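Long-range contacts in glutathione s-transferase (Agrobacterium tumefaciens, PDB 2YCD), which binds the glutathione conjugate S-(p-nitrobenzyl)glutathione and, as a glutathione transferase, probably joins glutathione to electrophilic compounds such as herbicides: residues L180-L185 with L201-R206; R30-D35 with V184-E189; P15-T20 with P74-G79. All coordinates share one frame; numbering follows the deposited sequence.

Contact 1 (L180-L185 with L201-R206)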
loop_
_atom_site.group_PDB
_atom_site.type_symbol
_atom_site.label_atom_id
_atom_site.label_comp_id
_atom_site.label_asym_id
_atom_site.label_seq_id
_atom_site.Cartn_x
_atom_site.Cartn_y
_atom_site.Cartn_z
ATOM N N LEU A 180 1.813 -7.745 -8.700
ATOM C CA LEU A 180 1.875 -6.366 -8.207
ATOM C C LEU A 180 3.284 -5.791 -8.302
ATOM O O LEU A 180 3.479 -4.635 -8.735
ATOM C CB LEU A 180 1.345 -6.279 -6.774
ATOM C CG LEU A 180 -0.151 -6.589 -6.625
ATOM C CD1 LEU A 180 -0.513 -6.667 -5.145
ATOM C CD2 LEU A 180 -1.031 -5.559 -7.362
ATOM N N MET A 181 4.283 -6.598 -7.952
ATOM C CA MET A 181 5.660 -6.111 -7.978
ATOM C C MET A 181 6.164 -5.826 -9.397
ATOM O O MET A 181 6.808 -4.794 -9.633
ATOM C CB MET A 181 6.597 -7.109 -7.288
ATOM C CG MET A 181 8.047 -6.596 -7.140
ATOM S SD MET A 181 8.214 -5.266 -5.918
ATOM C CE MET A 181 8.111 -6.208 -4.387
ATOM N N ILE A 182 5.862 -6.715 -10.332
ATOM C CA ILE A 182 6.296 -6.501 -11.703
ATOM C C ILE A 182 5.598 -5.300 -12.334
ATOM O O ILE A 182 6.223 -4.508 -13.033
ATOM C CB ILE A 182 6.185 -7.793 -12.520
ATOM C CG1 ILE A 182 7.276 -8.750 -12.034
ATOM C CG2 ILE A 182 6.367 -7.518 -14.030
ATOM C CD1 ILE A 182 7.153 -10.185 -12.540
ATOM N N CYS A 183 4.304 -5.128 -12.077
ATOM C CA CYS A 183 3.623 -3.964 -12.639
ATOM C C CYS A 183 4.173 -2.651 -12.076
ATOM O O CYS A 183 4.281 -1.667 -12.816
ATOM C CB CYS A 183 2.106 -4.059 -12.455
ATOM S SG CYS A 183 1.314 -5.344 -13.476
ATOM N N VAL A 184 4.549 -2.655 -10.801
ATOM C CA VAL A 184 5.206 -1.488 -10.188
ATOM C C VAL A 184 6.579 -1.232 -10.848
ATOM O O VAL A 184 6.897 -0.103 -11.264
ATOM C CB VAL A 184 5.304 -1.685 -8.630
ATOM C CG1 VAL A 184 6.370 -0.797 -7.998
ATOM C CG2 VAL A 184 3.917 -1.468 -7.962
ATOM N N LEU A 185 7.394 -2.273 -10.960
ATOM C CA LEU A 185 8.742 -2.122 -11.517
ATOM C C LEU A 185 8.715 -1.660 -12.969
ATOM O O LEU A 185 9.625 -0.947 -13.406
ATOM C CB LEU A 185 9.520 -3.438 -11.405
ATOM C CG LEU A 185 9.947 -3.835 -9.991
ATOM C CD1 LEU A 185 10.489 -5.248 -9.993
ATOM C CD2 LEU A 185 10.983 -2.866 -9.445
ATOM N N LEU A 201 15.732 -6.848 -13.794
ATOM C CA LEU A 201 15.363 -6.817 -15.201
ATOM C C LEU A 201 14.890 -8.189 -15.674
ATOM O O LEU A 201 13.865 -8.312 -16.337
ATOM C CB LEU A 201 16.570 -6.374 -16.022
ATOM C CG LEU A 201 16.313 -6.259 -17.525
ATOM C CD1 LEU A 201 15.160 -5.289 -17.798
ATOM C CD2 LEU A 201 17.591 -5.795 -18.211
ATOM N N ALA A 202 15.646 -9.228 -15.336
ATOM C CA ALA A 202 15.303 -10.587 -15.738
ATOM C C ALA A 202 13.990 -11.036 -15.097
ATOM O O ALA A 202 13.196 -11.751 -15.719
ATOM C CB ALA A 202 16.447 -11.557 -15.382
ATOM N N TYR A 203 13.780 -10.622 -13.849
ATOM C CA TYR A 203 12.542 -10.903 -13.117
ATOM C C TYR A 203 11.327 -10.277 -13.831
ATOM O O TYR A 203 10.342 -10.954 -14.108
ATOM C CB TYR A 203 12.707 -10.392 -11.681
ATOM C CG TYR A 203 11.453 -10.387 -10.823
ATOM C CD1 TYR A 203 10.861 -11.566 -10.407
ATOM C CD2 TYR A 203 10.872 -9.186 -10.428
ATOM C CE1 TYR A 203 9.719 -11.563 -9.612
ATOM C CE2 TYR A 203 9.744 -9.161 -9.629
ATOM C CZ TYR A 203 9.163 -10.339 -9.224
ATOM O OH TYR A 203 8.021 -10.310 -8.456
ATOM N N VAL A 204 11.430 -9.003 -14.171
ATOM C CA VAL A 204 10.359 -8.332 -14.910
ATOM C C VAL A 204 10.107 -9.048 -16.247
ATOM O O VAL A 204 8.957 -9.299 -16.614
ATOM C CB VAL A 204 10.717 -6.865 -15.147
ATOM C CG1 VAL A 204 9.764 -6.230 -16.168
ATOM C CG2 VAL A 204 10.678 -6.105 -13.825
ATOM N N GLU A 205 11.176 -9.386 -16.970
ATOM C CA GLU A 205 11.018 -10.088 -18.240
ATOM C C GLU A 205 10.383 -11.472 -18.072
ATOM O O GLU A 205 9.580 -11.898 -18.923
ATOM C CB GLU A 205 12.338 -10.172 -19.026
ATOM C CG GLU A 205 12.870 -8.807 -19.495
ATOM C CD GLU A 205 11.887 -8.031 -20.364
ATOM O OE1 GLU A 205 11.088 -8.665 -21.084
ATOM O OE2 GLU A 205 11.916 -6.780 -20.330
ATOM N N ARG A 206 10.703 -12.172 -16.986
ATOM C CA ARG A 206 10.074 -13.472 -16.722
ATOM C C ARG A 206 8.548 -13.339 -16.603
ATOM O O ARG A 206 7.788 -14.187 -17.091
ATOM C CB ARG A 206 10.636 -14.112 -15.449
ATOM C CG ARG A 206 11.984 -14.791 -15.649
ATOM C CD ARG A 206 12.299 -15.777 -14.521
ATOM N NE ARG A 206 12.467 -15.120 -13.239
ATOM C CZ ARG A 206 13.559 -14.465 -12.875
ATOM N NH1 ARG A 206 14.591 -14.359 -13.715
ATOM N NH2 ARG A 206 13.625 -13.916 -11.677
#
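The ring of Tyr-203 is the part of segment 201-206 that reaches deepest toward helix 176-185. Its CG stands anti to the backbone N (chi1 171°), and the ring comes to lie against Met-181, Ile-182 and Leu-185. The tight part of the contact is here. Ile-182 crosses the ring obliquely. Its CG1 stands beside the backbone N (chi1 -71°) and comes to 3.5 Å from Tyr-203 CE2. Its CD1 then extends over one face of the ring, 4.0 Å from the centroid, in a CH-pi contact. Leu-185 approaches at about a right angle and sets CD1 at the ring edge, in the ring plane, 4.0 Å from Tyr-203 CD2. Met-181 also crosses at about a right angle and rests CB 3.7 Å from Tyr-203 OH. Its chain then bends at chi2 and chi3, and its end leads away.

Both segments belong to the all-helical C-terminal domain of the GST fold. Their axes cross at -115° and stand 9.6 Å apart at closest approach. No hydrogen bond joins the two segments, so the contact is apolar packing. The hydroxyl of Tyr-203 is hydrogen-bonded to Asp-178, on helix 176-185 just before the first segment. That bond gives the far end of the ring a polar partner and probably helps to hold it in place.

Val-204 makes a second buried patch. Its CG2 lies 3.8 Å from Leu-185 CB, while Ile-182 CG2 meets Val-204 CG1 more loosely, at 4.2 Å. The looser side of segment 201-206 carries Leu-201, Ala-202 and Glu-205, all partly exposed. Glu-205 points away from helix 176-185. Arg-206, also partly exposed, turns back along its own helix and lays one guanidinium face over Tyr-203 CA. Its NH2 is hydrogen-bonded to Glu-168 O.

Contact 2 (R30-D35 with V184-E189); sequences RGLARD and VLRRLE. With GTB (S-(p-nitrobenzyl)glutathione), chain B.
Arg-30 O accepts two hydrogen bonds from one guanidinium. Arg-186 NH2 is 2.9 Å from Arg-30 O, nearly along the C=O axis. Arg-186 NH1 reaches the same Arg-30 O at 3.1 Å. The grip is end-on and close to the guanidinium plane. Arg-186 bends at chi3 (61°) to make it. Glu-189 takes the other side of the guanidinium, side-on. Arg-186 NE meets Glu-189 OE2 at 3.0 Å in a salt bridge, and NH2 bonds to OE1. This pairing probably tempers the charge of the buried arginine and holds its plane fixed. Glu-189 also has a salt bridge to Lys-208.

Segment 30-35 lies at the end of the loop between strand 18-22 and helix 35-45 of the thioredoxin-like N-terminal domain. Segment 184-189 belongs to the helical domain. The ligand pocket of the GST fold lies in this interdomain cleft. Leu-32 lies between Arg-186 and the ligand. Its CD2 lies over one face of the Arg-186 guanidinium and 3.6 Å from Arg-186 O. Its CB faces the nitro group, 3.7 Å from GTB O41. One face of the Arg-187 guanidinium, off its centre, lies against GTB C6', with NH2 3.5 Å from GTB C6'. Arg-34 extends along the glutathione part, its CG 3.5 Å from GTB SG2. Arg-34 NH2 and Arg-187 NH1, like charges, are 3.8 Å apart. Arg-34 has its salt bridge with Glu-123 instead.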
loop_
_atom_site.group_PDB
_atom_site.type_symbol
_atom_site.label_atom_id
_atom_site.label_comp_id
_atom_site.label_asym_id
_atom_site.label_seq_id
_atom_site.Cartn_x
_atom_site.Cartn_y
_atom_site.Cartn_z
ATOM N N ARG A 30 1.072 1.349 -23.126
ATOM C CA ARG A 30 2.163 0.563 -22.568
ATOM C C ARG A 30 1.766 -0.308 -21.382
ATOM O O ARG A 30 2.619 -0.974 -20.804
ATOM C CB ARG A 30 3.338 1.466 -22.176
ATOM C CG ARG A 30 3.989 2.187 -23.378
ATOM C CD ARG A 30 5.082 3.165 -22.936
ATOM N NE ARG A 30 4.549 4.259 -22.127
ATOM C CZ ARG A 30 5.248 4.922 -21.210
ATOM N NH1 ARG A 30 6.522 4.615 -20.988
ATOM N NH2 ARG A 30 4.673 5.892 -20.513
ATOM N N GLY A 31 0.492 -0.282 -21.010
ATOM C CA GLY A 31 0.005 -1.130 -19.931
ATOM C C GLY A 31 0.582 -0.800 -18.570
ATOM O O GLY A 31 0.939 -1.690 -17.791
ATOM N N LEU A 32 0.681 0.495 -18.284
ATOM C CA LEU A 32 1.262 0.924 -17.022
ATOM C C LEU A 32 0.217 1.417 -16.041
ATOM O O LEU A 32 0.525 1.581 -14.862
ATOM C CB LEU A 32 2.321 2.011 -17.248
ATOM C CG LEU A 32 3.516 1.631 -18.119
ATOM C CD1 LEU A 32 4.345 2.883 -18.438
ATOM C CD2 LEU A 32 4.365 0.562 -17.456
ATOM N N ALA A 33 -1.010 1.651 -16.494
ATOM C CA ALA A 33 -2.084 2.054 -15.587
ATOM C C ALA A 33 -2.513 0.883 -14.695
ATOM O O ALA A 33 -2.242 -0.287 -15.012
ATOM C CB ALA A 33 -3.262 2.639 -16.367
ATOM N N ARG A 34 -3.202 1.195 -13.598
ATOM C CA ARG A 34 -3.435 0.208 -12.538
ATOM C C ARG A 34 -4.520 -0.825 -12.828
ATOM O O ARG A 34 -4.738 -1.734 -12.034
ATOM C CB ARG A 34 -3.664 0.893 -11.187
ATOM C CG ARG A 34 -2.415 1.610 -10.687
ATOM C CD ARG A 34 -2.723 2.404 -9.433
ATOM N NE ARG A 34 -1.596 3.223 -8.977
ATOM C CZ ARG A 34 -0.705 2.842 -8.065
ATOM N NH1 ARG A 34 -0.790 1.639 -7.506
ATOM N NH2 ARG A 34 0.273 3.665 -7.709
ATOM N N ASP A 35 -5.178 -0.716 -13.980
ATOM C CA ASP A 35 -6.023 -1.820 -14.442
ATOM C C ASP A 35 -5.157 -3.018 -14.861
ATOM O O ASP A 35 -5.619 -4.158 -14.834
ATOM C CB ASP A 35 -6.914 -1.391 -15.619
ATOM C CG ASP A 35 -6.108 -0.918 -16.825
ATOM O OD1 ASP A 35 -5.359 0.076 -16.694
ATOM O OD2 ASP A 35 -6.197 -1.529 -17.908
ATOM N N VAL A 184 4.549 -2.655 -10.801
ATOM C CA VAL A 184 5.206 -1.488 -10.188
ATOM C C VAL A 184 6.579 -1.232 -10.848
ATOM O O VAL A 184 6.897 -0.103 -11.264
ATOM C CB VAL A 184 5.304 -1.685 -8.630
ATOM C CG1 VAL A 184 6.370 -0.797 -7.998
ATOM C CG2 VAL A 184 3.917 -1.468 -7.962
ATOM N N LEU A 185 7.394 -2.273 -10.960
ATOM C CA LEU A 185 8.742 -2.122 -11.517
ATOM C C LEU A 185 8.715 -1.660 -12.969
ATOM O O LEU A 185 9.625 -0.947 -13.406
ATOM C CB LEU A 185 9.520 -3.438 -11.405
ATOM C CG LEU A 185 9.947 -3.835 -9.991
ATOM C CD1 LEU A 185 10.489 -5.248 -9.993
ATOM C CD2 LEU A 185 10.983 -2.866 -9.445
ATOM N N ARG A 186 7.685 -2.049 -13.715
ATOM C CA ARG A 186 7.579 -1.625 -15.107
ATOM C C ARG A 186 7.480 -0.116 -15.284
ATOM O O ARG A 186 7.771 0.377 -16.370
ATOM C CB ARG A 186 6.427 -2.337 -15.826
ATOM C CG ARG A 186 6.715 -3.808 -16.130
ATOM C CD ARG A 186 5.712 -4.381 -17.186
ATOM N NE ARG A 186 5.841 -3.647 -18.453
ATOM C CZ ARG A 186 4.862 -3.021 -19.108
ATOM N NH1 ARG A 186 3.620 -3.058 -18.673
ATOM N NH2 ARG A 186 5.135 -2.361 -20.238
ATOM N N ARG A 187 7.093 0.614 -14.228
ATOM C CA ARG A 187 7.105 2.078 -14.311
ATOM C C ARG A 187 8.506 2.645 -14.501
ATOM O O ARG A 187 8.660 3.809 -14.861
ATOM C CB ARG A 187 6.421 2.692 -13.092
ATOM C CG ARG A 187 4.970 2.266 -13.018
ATOM C CD ARG A 187 4.225 2.937 -11.903
ATOM N NE ARG A 187 3.881 4.310 -12.249
ATOM C CZ ARG A 187 2.787 4.932 -11.831
ATOM N NH1 ARG A 187 1.917 4.306 -11.042
ATOM N NH2 ARG A 187 2.577 6.188 -12.185
ATOM N N LEU A 188 9.520 1.808 -14.307
ATOM C CA LEU A 188 10.915 2.215 -14.515
ATOM C C LEU A 188 11.473 1.865 -15.883
ATOM O O LEU A 188 12.633 2.200 -16.166
ATOM C CB LEU A 188 11.824 1.593 -13.463
ATOM C CG LEU A 188 11.592 2.070 -12.036
ATOM C CD1 LEU A 188 12.479 1.272 -11.100
ATOM C CD2 LEU A 188 11.897 3.566 -11.917
ATOM N N GLU A 189 10.708 1.178 -16.725
ATOM C CA GLU A 189 11.245 0.746 -18.026
ATOM C C GLU A 189 11.807 1.919 -18.833
ATOM O O GLU A 189 12.933 1.850 -19.311
ATOM C CB GLU A 189 10.199 -0.014 -18.853
ATOM C CG GLU A 189 9.892 -1.421 -18.345
ATOM C CD GLU A 189 8.842 -2.153 -19.185
ATOM O OE1 GLU A 189 8.124 -1.494 -19.967
ATOM O OE2 GLU A 189 8.734 -3.394 -19.058
HETATM N N1 GTB B . -4.421 3.146 -4.804
HETATM C CA1 GTB B . -5.184 3.122 -6.060
HETATM C C1 GTB B . -5.119 1.750 -6.680
HETATM O O11 GTB B . -4.037 1.131 -6.589
HETATM O O12 GTB B . -6.128 1.292 -7.269
HETATM C CB1 GTB B . -4.623 4.210 -6.990
HETATM C CG1 GTB B . -5.463 4.335 -8.259
HETATM C CD1 GTB B . -4.862 5.322 -9.241
HETATM O OE1 GTB B . -3.832 5.928 -8.945
HETATM N N2 GTB B . -5.499 5.457 -10.402
HETATM C CA2 GTB B . -5.027 6.360 -11.453
HETATM C C2 GTB B . -6.108 7.285 -11.919
HETATM O O2 GTB B . -7.279 6.922 -12.004
HETATM C CB2 GTB B . -4.661 5.524 -12.694
HETATM S SG2 GTB B . -3.275 4.458 -12.484
HETATM N N3 GTB B . -5.714 8.516 -12.254
HETATM C CA3 GTB B . -6.591 9.543 -12.792
HETATM C C3 GTB B . -6.858 10.676 -11.844
HETATM O O31 GTB B . -6.262 10.717 -10.751
HETATM O O32 GTB B . -7.691 11.532 -12.224
HETATM C "C'" GTB B . -1.870 5.513 -12.291
HETATM C "C1'" GTB B . -1.134 5.739 -13.586
HETATM C "C2'" GTB B . -1.421 6.850 -14.363
HETATM C "C3'" GTB B . -0.729 7.057 -15.556
HETATM C "C4'" GTB B . 0.250 6.152 -15.960
HETATM N N41 GTB B . 0.955 6.366 -17.159
HETATM O O41 GTB B . 1.894 5.642 -17.481
HETATM O O42 GTB B . 0.628 7.297 -17.871
HETATM C "C5'" GTB B . 0.538 5.047 -15.170
HETATM C "C6'" GTB B . -0.149 4.840 -13.977
#

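Contact 3 (P15-T20 with P74-G79)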
loop_
_atom_site.group_PDB
_atom_site.type_symbol
_atom_site.label_atom_id
_atom_site.label_comp_id
_atom_site.label_asym_id
_atom_site.label_seq_id
_atom_site.Cartn_x
_atom_site.Cartn_y
_atom_site.Cartn_z
ATOM N N PRO A 15 -21.674 -14.274 -12.310
ATOM C CA PRO A 15 -21.433 -13.268 -13.346
ATOM C C PRO A 15 -19.961 -12.873 -13.427
ATOM O O PRO A 15 -19.304 -12.697 -12.398
ATOM C CB PRO A 15 -22.275 -12.087 -12.871
ATOM C CG PRO A 15 -22.312 -12.222 -11.407
ATOM C CD PRO A 15 -22.293 -13.695 -11.106
ATOM N N ASN A 16 -19.446 -12.746 -14.644
ATOM C CA ASN A 16 -18.129 -12.160 -14.883
ATOM C C ASN A 16 -18.043 -10.779 -14.242
ATOM O O ASN A 16 -19.027 -10.052 -14.220
ATOM C CB ASN A 16 -17.931 -11.976 -16.388
ATOM C CG ASN A 16 -17.915 -13.284 -17.161
ATOM O OD1 ASN A 16 -17.651 -14.366 -16.619
ATOM N ND2 ASN A 16 -18.198 -13.182 -18.453
ATOM N N PRO A 17 -16.864 -10.405 -13.732
ATOM C CA PRO A 17 -16.693 -9.054 -13.207
ATOM C C PRO A 17 -16.454 -8.024 -14.323
ATOM O O PRO A 17 -16.055 -8.365 -15.448
ATOM C CB PRO A 17 -15.445 -9.192 -12.331
ATOM C CG PRO A 17 -14.629 -10.209 -13.045
ATOM C CD PRO A 17 -15.640 -11.215 -13.588
ATOM N N THR A 18 -16.738 -6.768 -13.990
ATOM C CA THR A 18 -16.519 -5.630 -14.867
ATOM C C THR A 18 -15.561 -4.655 -14.172
ATOM O O THR A 18 -15.762 -4.308 -13.009
ATOM C CB THR A 18 -17.840 -4.901 -15.181
ATOM O OG1 THR A 18 -18.711 -5.820 -15.851
ATOM C CG2 THR A 18 -17.584 -3.687 -16.078
ATOM N N ILE A 19 -14.515 -4.242 -14.874
ATOM C CA ILE A 19 -13.558 -3.300 -14.313
ATOM C C ILE A 19 -13.557 -1.981 -15.070
ATOM O O ILE A 19 -13.796 -1.942 -16.283
ATOM C CB ILE A 19 -12.150 -3.889 -14.256
ATOM C CG1 ILE A 19 -11.581 -4.060 -15.650
ATOM C CG2 ILE A 19 -12.160 -5.221 -13.463
ATOM C CD1 ILE A 19 -10.130 -4.532 -15.642
ATOM N N THR A 20 -13.324 -0.891 -14.364
ATOM C CA THR A 20 -13.237 0.403 -15.039
ATOM C C THR A 20 -11.807 0.694 -15.461
ATOM O O THR A 20 -10.841 0.337 -14.762
ATOM C CB THR A 20 -13.746 1.548 -14.161
ATOM O OG1 THR A 20 -13.071 1.488 -12.893
ATOM C CG2 THR A 20 -15.274 1.463 -13.955
ATOM N N PRO A 74 -8.530 1.467 -11.113
ATOM C CA PRO A 74 -9.723 0.677 -11.447
ATOM C C PRO A 74 -10.682 0.435 -10.287
ATOM O O PRO A 74 -10.309 0.462 -9.116
ATOM C CB PRO A 74 -9.121 -0.672 -11.852
ATOM C CG PRO A 74 -7.905 -0.805 -10.959
ATOM C CD PRO A 74 -7.372 0.603 -10.770
ATOM N N SER A 75 -11.940 0.190 -10.624
ATOM C CA SER A 75 -12.876 -0.431 -9.696
ATOM C C SER A 75 -13.300 -1.749 -10.322
ATOM O O SER A 75 -13.026 -1.999 -11.505
ATOM C CB SER A 75 -14.094 0.480 -9.446
ATOM O OG SER A 75 -14.807 0.749 -10.641
ATOM N N TYR A 76 -13.987 -2.564 -9.536
ATOM C CA TYR A 76 -14.341 -3.930 -9.885
ATOM C C TYR A 76 -15.773 -4.144 -9.415
ATOM O O TYR A 76 -16.086 -3.887 -8.254
ATOM C CB TYR A 76 -13.381 -4.863 -9.141
ATOM C CG TYR A 76 -13.632 -6.354 -9.187
ATOM C CD1 TYR A 76 -14.563 -6.953 -8.334
ATOM C CD2 TYR A 76 -12.875 -7.175 -9.999
ATOM C CE1 TYR A 76 -14.752 -8.328 -8.336
ATOM C CE2 TYR A 76 -13.061 -8.553 -10.000
ATOM C CZ TYR A 76 -13.994 -9.115 -9.173
ATOM O OH TYR A 76 -14.162 -10.487 -9.199
ATOM N N GLU A 77 -16.637 -4.610 -10.311
ATOM C CA GLU A 77 -18.036 -4.853 -9.976
ATOM C C GLU A 77 -18.409 -6.252 -10.379
ATOM O O GLU A 77 -18.165 -6.665 -11.505
ATOM C CB GLU A 77 -18.943 -3.830 -10.656
ATOM C CG GLU A 77 -20.430 -4.118 -10.497
ATOM C CD GLU A 77 -21.319 -3.012 -11.074
ATOM O OE1 GLU A 77 -20.926 -2.378 -12.081
ATOM O OE2 GLU A 77 -22.422 -2.792 -10.525
ATOM N N GLN A 78 -19.011 -6.986 -9.449
ATOM C CA GLN A 78 -19.431 -8.355 -9.710
ATOM C C GLN A 78 -20.664 -8.644 -8.868
ATOM O O GLN A 78 -20.585 -8.795 -7.645
ATOM C CB GLN A 78 -18.299 -9.312 -9.377
ATOM C CG GLN A 78 -18.557 -10.741 -9.799
ATOM C CD GLN A 78 -17.364 -11.627 -9.542
ATOM O OE1 GLN A 78 -16.586 -11.384 -8.615
ATOM N NE2 GLN A 78 -17.197 -12.648 -10.366
ATOM N N GLY A 79 -21.817 -8.684 -9.520
ATOM C CA GLY A 79 -23.056 -8.769 -8.761
ATOM C C GLY A 79 -23.141 -7.602 -7.784
ATOM O O GLY A 79 -22.964 -6.438 -8.179
HETATM O O HOH W 1 -19.945 -7.393 -13.985
HETATM O O HOH W 2 -16.227 -1.502 -11.888
#
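Thr-18 and Glu-77 form an antiparallel hydrogen-bonded pair in the sheet of the thioredoxin-like domain. Thr-18 N gives to Glu-77 O at 2.9 Å, and Glu-77 N returns a bond to Thr-18 O. Both lie in the carbonyl planes. Water 1 donates to Asn-16 O and Glu-77 O and accepts from Thr-18 OG1. Water 2 donates to Thr-18 O and is hydrogen-bonded to Ser-75 OG.

Toward Pro-74, which follows a cis peptide bond, the pattern changes. Thr-20 N still gives to Ser-75 O, but from above the carbonyl plane. Ser-75 N finds a side-chain acceptor, Thr-20 OG1, at 2.8 Å. Thr-20 OG1 sits between the backbone N and the carbonyl carbon (chi1 52°). Thr-20 O is buried without a hydrogen-bond partner. It has a CA-H...O contact with Pro-74 CA.

At the other end Gln-78 runs extended, and its NE2 gives a nearly straight bond to Pro-15 O at 2.9 Å. Tyr-76 OH donates to Gln-78 OE1 at 2.6 Å. Both ends of the amide are therefore used, which fixes its flip. The Tyr-76 ring packs obliquely on Pro-17, CE2 being 3.4 Å from Pro-17 CB. Ile-19, paired with Tyr-76, adds CG2 on the same sheet face. Side chains and waters thus satisfy polar atoms beyond the main-chain ladder. The Thr-20 OG1 bond ties the chain just after Pro-74, the thioredoxin-fold cis-proline, which touches the bound GTB.

From the N terminus, the chain enters contact 3 at residues 15-20, then passes through 30-35, the first half of contact 2. Contact 3 closes at 74-79, pairing two strands of the N-terminal sheet. Contact 2 closes at 184-189, after the chain has run through most of the helical domain. These two contacts therefore cross, and they touch where Pro-74 packs on the backbone of Arg-34. Contact 1 opens on helix 176-185 and closes a short loop at 201-206, within the C-terminal domain. It shares Val-184 and Leu-185 with contact 2, and Val-204 packs on Arg-186. Contact 2 thus links sheet and helical bundle, while contacts 1 and 3 do not touch.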